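Local atomic coordinates of C-glycoside 3-oxidase (Microbacterium trichothecenolyticum, PDB entry 7DVE), a protein that oxidises the C3 hydroxyl of the sugar in C-glycosides such as isoorientin and mangiferin, using FAD and passing the electrons to oxygen to give hydrogen peroxide. Residues Tyr104-Glu109 and Ala397-Tyr402; Asp273-Pro278 and Asp381-Ser386. One frame throughout, in Å; residues are numbered along the deposited sequence.

Contact 1 (Tyr104-Glu109 and Ala397-Tyr402); sequences YQADGE and AMQLHY
Glu-109 closes a type II beta turn, Ala-106 to Glu-109, and its carboxylate reaches across to His-401 and Tyr-402 at the end of strand 396-401, one of the two strands of a small antiparallel sheet in this GMC oxidoreductase. The glutamate chain leaves with CG anti to the carbonyl carbon (chi1 -63°) and runs extended from there. OE1 accepts the Tyr-402 N-H at 3.0 Å, the donor standing above the carboxylate plane rather than in it. OE2 lies in the plane of the His-401 ring, at its edge, and receives a weak bond from ND1, long at 3.5 Å but nearly straight (175°). The carboxylate thus spans a backbone amide and the neighbouring imidazole, and its plane is turned 57° from that of the ring. Ala-106 CB, 4.0 Å from ND1, also borders this histidine.

The other end of the contact rests on Tyr-104 and Leu-400. The CB of Tyr-104 points away from the strand, and the residue meets Leu-400 with its backbone, its carbonyl O lying 3.6 Å from Leu-400 CB. Beyond CB the leucine packs on Leu-112 and Val-383, while its backbone is hydrogen-bonded to Gly-103, so the loop is tied to the strand just before Tyr-104 as well. Past this point the backbones part, and a water fills in: it accepts from Ala-106 N and donates to both Glu-109 OE1 and Leu-400 O. The side chain of Gln-399, bent at chi2, brings NE2 over to the loop, 3.6 Å from Ala-106 CB. That same NE2 donates to Leu-400 O at 3.2 Å, from above the carbonyl plane, giving this oxygen a second donor besides the water.

Contact 2 (Asp273-Pro278 and Asp381-Ser386); sequences DALRTP and DRVAFS. With FAD (flavin-adenine dinucleotide), chain C.
An Asp-capped turn leading into helix 276-283, beside the FAD and following strand 267-270 of the parallel Rossmann-type sheet, puts Leu-275 and Pro-278 against Val-383 and Phe-385 of strand 382-386. The interface is apolar. Leu-275 CD2 comes within 4.0 Å of Val-383 CB, the two side chains crossing obliquely. Phe-385, with CG anti to the carbonyl carbon (chi1 -59°), sends its ring toward the first turn of the helix, where CZ lies 3.9 Å from Pro-278 CB. The Leu-275 carbonyl O sits in the plane of that ring, at its edge, 3.8 Å from CZ. Met-398 touches Leu-275, Val-383 and Phe-385 and closes the cluster from the neighbouring strand.

The other side of the same turn faces the cofactor. Asp-273 makes a capping bond at this turn: its OD1 accepts from Leu-275 N and Arg-276 N, each at 2.7 Å, on opposite sides of the oxygen, anti and syn. OD2 is left for Arg-276, whose chain bends at chi3 (-82°): NE at 2.9 Å and NH2 at 3.1 Å both bind this one oxygen, which lies in the guanidinium plane. Held flat in this way, and bonded further to Ser-118 O and Ser-119 OG, the guanidinium presents a face to the adenosine half of FAD, with C8A 3.4 Å above its plane and toward the rim. An alanine in place of Arg-276 would probably leave Asp-273 OD2 without its salt-bridge mate and open a gap beside the adenine and its ribose. The backbone of the cap is fixed as well, for Asp-273 O accepts from Thr-277 N and Thr-277 OG1, which approach it from opposite faces of the carbonyl plane.

The two contacts lie on the same side of the chain's centre, their own centres 11 Å apart, and share the antiparallel pair formed by strands 382-386 and 396-401. Contact 2 is nested within the chain loop that contact 1 closes, the order being 104-109, 273-278, 381-386, 397-402. Between the strands, Gln-399 N probably hydrogen-bonds to Ala-384 O, and His-401 N to Arg-382 O. The partly exposed loop 104-109 meets strand 396-401, and the buried start of helix 276-283 rests mainly on strand 382-386, so that the strand pair joins the loop 104-109 to the helix start that lies at the FAD.

Contact 1 (Tyr104-Glu109 and Ala397-Tyr402)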
loop_
_atom_site.group_PDB
_atom_site.type_symbol
_atom_site.label_atom_id
_atom_site.label_comp_id
_atom_site.label_asym_id
_atom_site.label_seq_id
_atom_site.Cartn_x
_atom_site.Cartn_y
_atom_site.Cartn_z
ATOM N N TYR A 104 -9.711 7.535 16.386
ATOM C CA TYR A 104 -10.091 7.125 15.046
ATOM C C TYR A 104 -11.411 7.744 14.588
ATOM O O TYR A 104 -11.753 7.631 13.408
ATOM C CB TYR A 104 -10.144 5.591 14.979
ATOM C CG TYR A 104 -11.019 4.945 16.035
ATOM C CD1 TYR A 104 -12.386 4.874 15.858
ATOM C CD2 TYR A 104 -10.480 4.408 17.203
ATOM C CE1 TYR A 104 -13.201 4.287 16.789
ATOM C CE2 TYR A 104 -11.298 3.825 18.166
ATOM C CZ TYR A 104 -12.670 3.772 17.942
ATOM O OH TYR A 104 -13.539 3.207 18.847
ATOM N N GLN A 105 -12.151 8.406 15.477
ATOM C CA GLN A 105 -13.448 8.966 15.122
ATOM C C GLN A 105 -13.773 10.104 16.075
ATOM O O GLN A 105 -13.601 9.969 17.294
ATOM C CB GLN A 105 -14.554 7.913 15.170
ATOM C CG GLN A 105 -15.941 8.532 15.076
ATOM C CD GLN A 105 -17.064 7.563 15.424
ATOM O OE1 GLN A 105 -17.054 6.388 15.024
ATOM N NE2 GLN A 105 -18.044 8.060 16.164
ATOM N N ALA A 106 -14.231 11.221 15.513
ATOM C CA ALA A 106 -14.642 12.392 16.260
ATOM C C ALA A 106 -16.154 12.384 16.416
ATOM O O ALA A 106 -16.857 11.694 15.678
ATOM C CB ALA A 106 -14.184 13.672 15.548
ATOM N N ASP A 107 -16.640 13.162 17.393
ATOM C CA ASP A 107 -18.065 13.299 17.672
ATOM C C ASP A 107 -18.858 13.574 16.408
ATOM O O ASP A 107 -18.654 14.599 15.748
ATOM C CB ASP A 107 -18.318 14.450 18.668
ATOM C CG ASP A 107 -17.658 14.238 20.023
ATOM O OD1 ASP A 107 -17.054 13.168 20.217
ATOM O OD2 ASP A 107 -17.759 15.151 20.901
ATOM N N GLY A 108 -19.824 12.709 16.118
ATOM C CA GLY A 108 -20.750 12.985 15.041
ATOM C C GLY A 108 -20.220 12.684 13.656
ATOM O O GLY A 108 -20.908 12.981 12.674
ATOM N N GLU A 109 -19.036 12.091 13.546
ATOM C CA GLU A 109 -18.363 11.815 12.283
ATOM C C GLU A 109 -18.311 10.319 12.028
ATOM O O GLU A 109 -18.383 9.511 12.957
ATOM C CB GLU A 109 -16.940 12.389 12.293
ATOM C CG GLU A 109 -16.931 13.909 12.412
ATOM C CD GLU A 109 -15.560 14.526 12.217
ATOM O OE1 GLU A 109 -14.616 13.769 11.937
ATOM O OE2 GLU A 109 -15.436 15.777 12.316
ATOM N N ALA A 397 0.011 12.026 19.097
ATOM C CA ALA A 397 -1.143 11.167 18.891
ATOM C C ALA A 397 -2.045 11.742 17.809
ATOM O O ALA A 397 -2.156 12.956 17.649
ATOM C CB ALA A 397 -1.919 10.973 20.194
ATOM N N MET A 398 -2.670 10.846 17.044
ATOM C CA MET A 398 -3.543 11.191 15.928
ATOM C C MET A 398 -5.001 11.275 16.344
ATOM O O MET A 398 -5.489 10.504 17.177
ATOM C CB MET A 398 -3.436 10.187 14.766
ATOM C CG MET A 398 -2.081 9.579 14.499
ATOM S SD MET A 398 -2.192 8.277 13.245
ATOM C CE MET A 398 -0.532 8.389 12.551
ATOM N N GLN A 399 -5.689 12.226 15.724
ATOM C CA GLN A 399 -7.136 12.321 15.729
ATOM C C GLN A 399 -7.556 12.310 14.269
ATOM O O GLN A 399 -6.987 13.042 13.451
ATOM C CB GLN A 399 -7.632 13.589 16.445
ATOM C CG GLN A 399 -9.118 13.816 16.282
ATOM C CD GLN A 399 -9.937 12.733 16.979
ATOM O OE1 GLN A 399 -9.626 12.356 18.116
ATOM N NE2 GLN A 399 -10.981 12.222 16.304
ATOM N N LEU A 400 -8.488 11.434 13.930
ATOM C CA LEU A 400 -8.934 11.252 12.559
ATOM C C LEU A 400 -10.270 11.961 12.383
ATOM O O LEU A 400 -11.195 11.765 13.182
ATOM C CB LEU A 400 -9.058 9.764 12.218
ATOM C CG LEU A 400 -7.769 8.936 12.030
ATOM C CD1 LEU A 400 -8.078 7.562 11.422
ATOM C CD2 LEU A 400 -6.731 9.677 11.203
ATOM N N HIS A 401 -10.361 12.799 11.349
ATOM C CA HIS A 401 -11.591 13.497 10.994
ATOM C C HIS A 401 -12.041 12.982 9.633
ATOM O O HIS A 401 -11.305 13.104 8.649
ATOM C CB HIS A 401 -11.380 15.011 10.944
ATOM C CG HIS A 401 -11.088 15.643 12.273
ATOM N ND1 HIS A 401 -12.082 16.109 13.106
ATOM C CD2 HIS A 401 -9.917 15.954 12.879
ATOM C CE1 HIS A 401 -11.540 16.646 14.184
ATOM N NE2 HIS A 401 -10.227 16.566 14.072
ATOM N N TYR A 402 -13.252 12.441 9.566
ATOM C CA TYR A 402 -13.659 11.759 8.348
ATOM C C TYR A 402 -15.173 11.708 8.266
ATOM O O TYR A 402 -15.838 11.200 9.176
ATOM C CB TYR A 402 -13.087 10.361 8.307
ATOM C CG TYR A 402 -12.956 9.787 6.924
ATOM C CD1 TYR A 402 -11.933 10.200 6.065
ATOM C CD2 TYR A 402 -13.849 8.820 6.471
ATOM C CE1 TYR A 402 -11.810 9.660 4.800
ATOM C CE2 TYR A 402 -13.739 8.289 5.209
ATOM C CZ TYR A 402 -12.716 8.699 4.378
ATOM O OH TYR A 402 -12.608 8.146 3.118
HETATM O O HOH W 1 -13.695 11.346 12.694
#

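Contact 2 (Asp273-Pro278 and Asp381-Ser386)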
loop_
_atom_site.group_PDB
_atom_site.type_symbol
_atom_site.label_atom_id
_atom_site.label_comp_id
_atom_site.label_asym_id
_atom_site.label_seq_id
_atom_site.Cartn_x
_atom_site.Cartn_y
_atom_site.Cartn_z
ATOM N N ASP A 273 4.132 5.613 5.537
ATOM C CA ASP A 273 2.708 5.377 5.263
ATOM C C ASP A 273 1.973 6.703 5.358
ATOM O O ASP A 273 2.550 7.693 5.822
ATOM C CB ASP A 273 2.066 4.266 6.147
ATOM C CG ASP A 273 1.704 4.705 7.602
ATOM O OD1 ASP A 273 1.260 5.854 7.888
ATOM O OD2 ASP A 273 1.863 3.835 8.495
ATOM N N ALA A 274 0.709 6.735 4.919
ATOM C CA ALA A 274 -0.018 7.990 4.745
ATOM C C ALA A 274 -0.386 8.693 6.049
ATOM O O ALA A 274 -0.839 9.849 5.998
ATOM C CB ALA A 274 -1.298 7.752 3.943
ATOM N N LEU A 275 -0.253 8.047 7.211
ATOM C CA LEU A 275 -0.578 8.766 8.443
ATOM C C LEU A 275 0.626 9.021 9.321
ATOM O O LEU A 275 0.666 10.057 9.990
ATOM C CB LEU A 275 -1.639 8.024 9.260
ATOM C CG LEU A 275 -2.849 7.591 8.442
ATOM C CD1 LEU A 275 -3.440 6.355 9.052
ATOM C CD2 LEU A 275 -3.875 8.716 8.302
ATOM N N ARG A 276 1.622 8.129 9.310
ATOM C CA ARG A 276 2.805 8.358 10.127
ATOM C C ARG A 276 3.798 9.308 9.462
ATOM O O ARG A 276 4.593 9.940 10.174
ATOM C CB ARG A 276 3.468 7.030 10.476
ATOM C CG ARG A 276 2.698 6.247 11.515
ATOM C CD ARG A 276 3.452 5.025 11.957
ATOM N NE ARG A 276 3.244 3.939 11.007
ATOM C CZ ARG A 276 3.699 2.698 11.150
ATOM N NH1 ARG A 276 4.494 2.367 12.152
ATOM N NH2 ARG A 276 3.334 1.767 10.267
ATOM N N THR A 277 3.731 9.455 8.131
ATOM C CA THR A 277 4.530 10.468 7.435
ATOM C C THR A 277 4.098 11.882 7.811
ATOM O O THR A 277 4.964 12.685 8.220
ATOM C CB THR A 277 4.455 10.235 5.917
ATOM O OG1 THR A 277 5.084 8.994 5.582
ATOM C CG2 THR A 277 5.115 11.371 5.149
ATOM N N PRO A 278 2.809 12.258 7.707
ATOM C CA PRO A 278 2.396 13.554 8.291
ATOM C C PRO A 278 2.713 13.659 9.773
ATOM O O PRO A 278 3.072 14.750 10.234
ATOM C CB PRO A 278 0.877 13.606 8.047
ATOM C CG PRO A 278 0.599 12.589 7.018
ATOM C CD PRO A 278 1.663 11.529 7.131
ATOM N N ASP A 381 -11.563 16.101 5.755
ATOM C CA ASP A 381 -11.084 14.738 5.929
ATOM C C ASP A 381 -9.581 14.800 6.156
ATOM O O ASP A 381 -8.827 15.070 5.218
ATOM C CB ASP A 381 -11.412 13.883 4.704
ATOM C CG ASP A 381 -12.920 13.667 4.501
ATOM O OD1 ASP A 381 -13.690 13.725 5.481
ATOM O OD2 ASP A 381 -13.337 13.419 3.343
ATOM N N ARG A 382 -9.128 14.558 7.385
ATOM C CA ARG A 382 -7.709 14.739 7.671
ATOM C C ARG A 382 -7.280 13.909 8.869
ATOM O O ARG A 382 -8.101 13.373 9.618
ATOM C CB ARG A 382 -7.378 16.203 7.943
ATOM C CG ARG A 382 -8.167 16.776 9.107
ATOM C CD ARG A 382 -8.053 18.255 9.075
ATOM N NE ARG A 382 -8.277 18.836 10.378
ATOM C CZ ARG A 382 -7.411 19.613 11.014
ATOM N NH1 ARG A 382 -6.192 19.821 10.540
ATOM N NH2 ARG A 382 -7.789 20.210 12.147
ATOM N N VAL A 383 -5.959 13.827 9.043
ATOM C CA VAL A 383 -5.351 13.378 10.288
ATOM C C VAL A 383 -4.722 14.587 10.972
ATOM O O VAL A 383 -3.900 15.284 10.372
ATOM C CB VAL A 383 -4.321 12.260 10.059
ATOM C CG1 VAL A 383 -3.333 12.637 8.976
ATOM C CG2 VAL A 383 -3.602 11.944 11.364
ATOM N N ALA A 384 -5.115 14.838 12.220
ATOM C CA ALA A 384 -4.611 15.911 13.063
ATOM C C ALA A 384 -3.798 15.332 14.215
ATOM O O ALA A 384 -3.925 14.154 14.559
ATOM C CB ALA A 384 -5.768 16.761 13.614
ATOM N N PHE A 385 -2.973 16.173 14.835
ATOM C CA PHE A 385 -2.019 15.695 15.827
ATOM C C PHE A 385 -2.103 16.527 17.095
ATOM O O PHE A 385 -2.461 17.702 17.061
ATOM C CB PHE A 385 -0.591 15.713 15.265
ATOM C CG PHE A 385 -0.440 14.881 14.045
ATOM C CD1 PHE A 385 -0.374 13.503 14.143
ATOM C CD2 PHE A 385 -0.422 15.466 12.784
ATOM C CE1 PHE A 385 -0.262 12.727 13.003
ATOM C CE2 PHE A 385 -0.312 14.693 11.656
ATOM C CZ PHE A 385 -0.240 13.326 11.768
ATOM N N SER A 386 -1.770 15.890 18.216
ATOM C CA SER A 386 -1.897 16.479 19.540
ATOM C C SER A 386 -0.561 17.039 20.003
ATOM O O SER A 386 0.487 16.418 19.792
ATOM C CB SER A 386 -2.400 15.445 20.551
ATOM O OG SER A 386 -2.566 16.044 21.836
HETATM P PA FAD C . 4.005 0.856 4.456
HETATM O O1A FAD C . 3.131 1.056 5.637
HETATM O O2A FAD C . 3.796 -0.338 3.605
HETATM O O5B FAD C . 5.484 0.894 5.098
HETATM C C5B FAD C . 5.871 2.021 5.889
HETATM C C4B FAD C . 6.925 1.611 6.886
HETATM O O4B FAD C . 7.298 2.836 7.583
HETATM C C3B FAD C . 6.336 0.681 7.967
HETATM O O3B FAD C . 7.170 -0.491 8.054
HETATM C C2B FAD C . 6.480 1.548 9.226
HETATM O O2B FAD C . 6.810 0.766 10.377
HETATM C C1B FAD C . 7.668 2.428 8.892
HETATM N N9A FAD C . 7.698 3.649 9.777
HETATM C C8A FAD C . 6.623 4.440 9.923
HETATM N N7A FAD C . 6.942 5.441 10.750
HETATM C C5A FAD C . 8.212 5.278 11.129
HETATM C C6A FAD C . 8.997 6.014 11.928
HETATM N N6A FAD C . 8.439 7.098 12.466
HETATM N N1A FAD C . 10.280 5.688 12.178
HETATM C C2A FAD C . 10.792 4.538 11.575
HETATM N N3A FAD C . 9.955 3.787 10.729
HETATM C C4A FAD C . 8.684 4.172 10.524
HETATM N N1 FAD C . -2.200 -2.675 -1.605
HETATM C C2 FAD C . -2.345 -2.811 -2.974
HETATM O O2 FAD C . -1.927 -1.906 -3.688
HETATM N N3 FAD C . -2.967 -3.949 -3.512
HETATM C C4 FAD C . -3.403 -4.985 -2.655
HETATM O O4 FAD C . -3.928 -5.992 -3.141
HETATM C C4X FAD C . -3.249 -4.831 -1.281
HETATM N N5 FAD C . -3.697 -5.759 -0.399
HETATM C C5X FAD C . -3.400 -5.630 0.927
HETATM C C6 FAD C . -3.729 -6.647 1.842
HETATM C C7 FAD C . -3.387 -6.569 3.188
HETATM C C7M FAD C . -3.757 -7.711 4.168
HETATM C C8 FAD C . -2.704 -5.443 3.652
HETATM C C8M FAD C . -2.323 -5.341 5.141
HETATM C C9 FAD C . -2.378 -4.419 2.752
HETATM C C9A FAD C . -2.727 -4.498 1.390
HETATM N N10 FAD C . -2.431 -3.505 0.522
HETATM C C10 FAD C . -2.642 -3.674 -0.785
HETATM C "C1'" FAD C . -1.837 -2.206 0.949
HETATM C "C2'" FAD C . -0.314 -2.103 0.799
HETATM O "O2'" FAD C . 0.296 -3.011 1.733
HETATM C "C3'" FAD C . 0.158 -0.628 1.022
HETATM O "O3'" FAD C . -0.445 0.230 0.043
HETATM C "C4'" FAD C . 1.670 -0.492 0.833
HETATM O "O4'" FAD C . 2.341 -1.362 1.732
HETATM C "C5'" FAD C . 2.121 0.967 1.117
HETATM O "O5'" FAD C . 3.560 1.048 1.157
HETATM P P FAD C . 4.372 2.203 1.947
HETATM O O1P FAD C . 5.829 1.910 2.025
HETATM O O2P FAD C . 3.921 3.474 1.342
HETATM O O3P FAD C . 3.947 2.152 3.507
#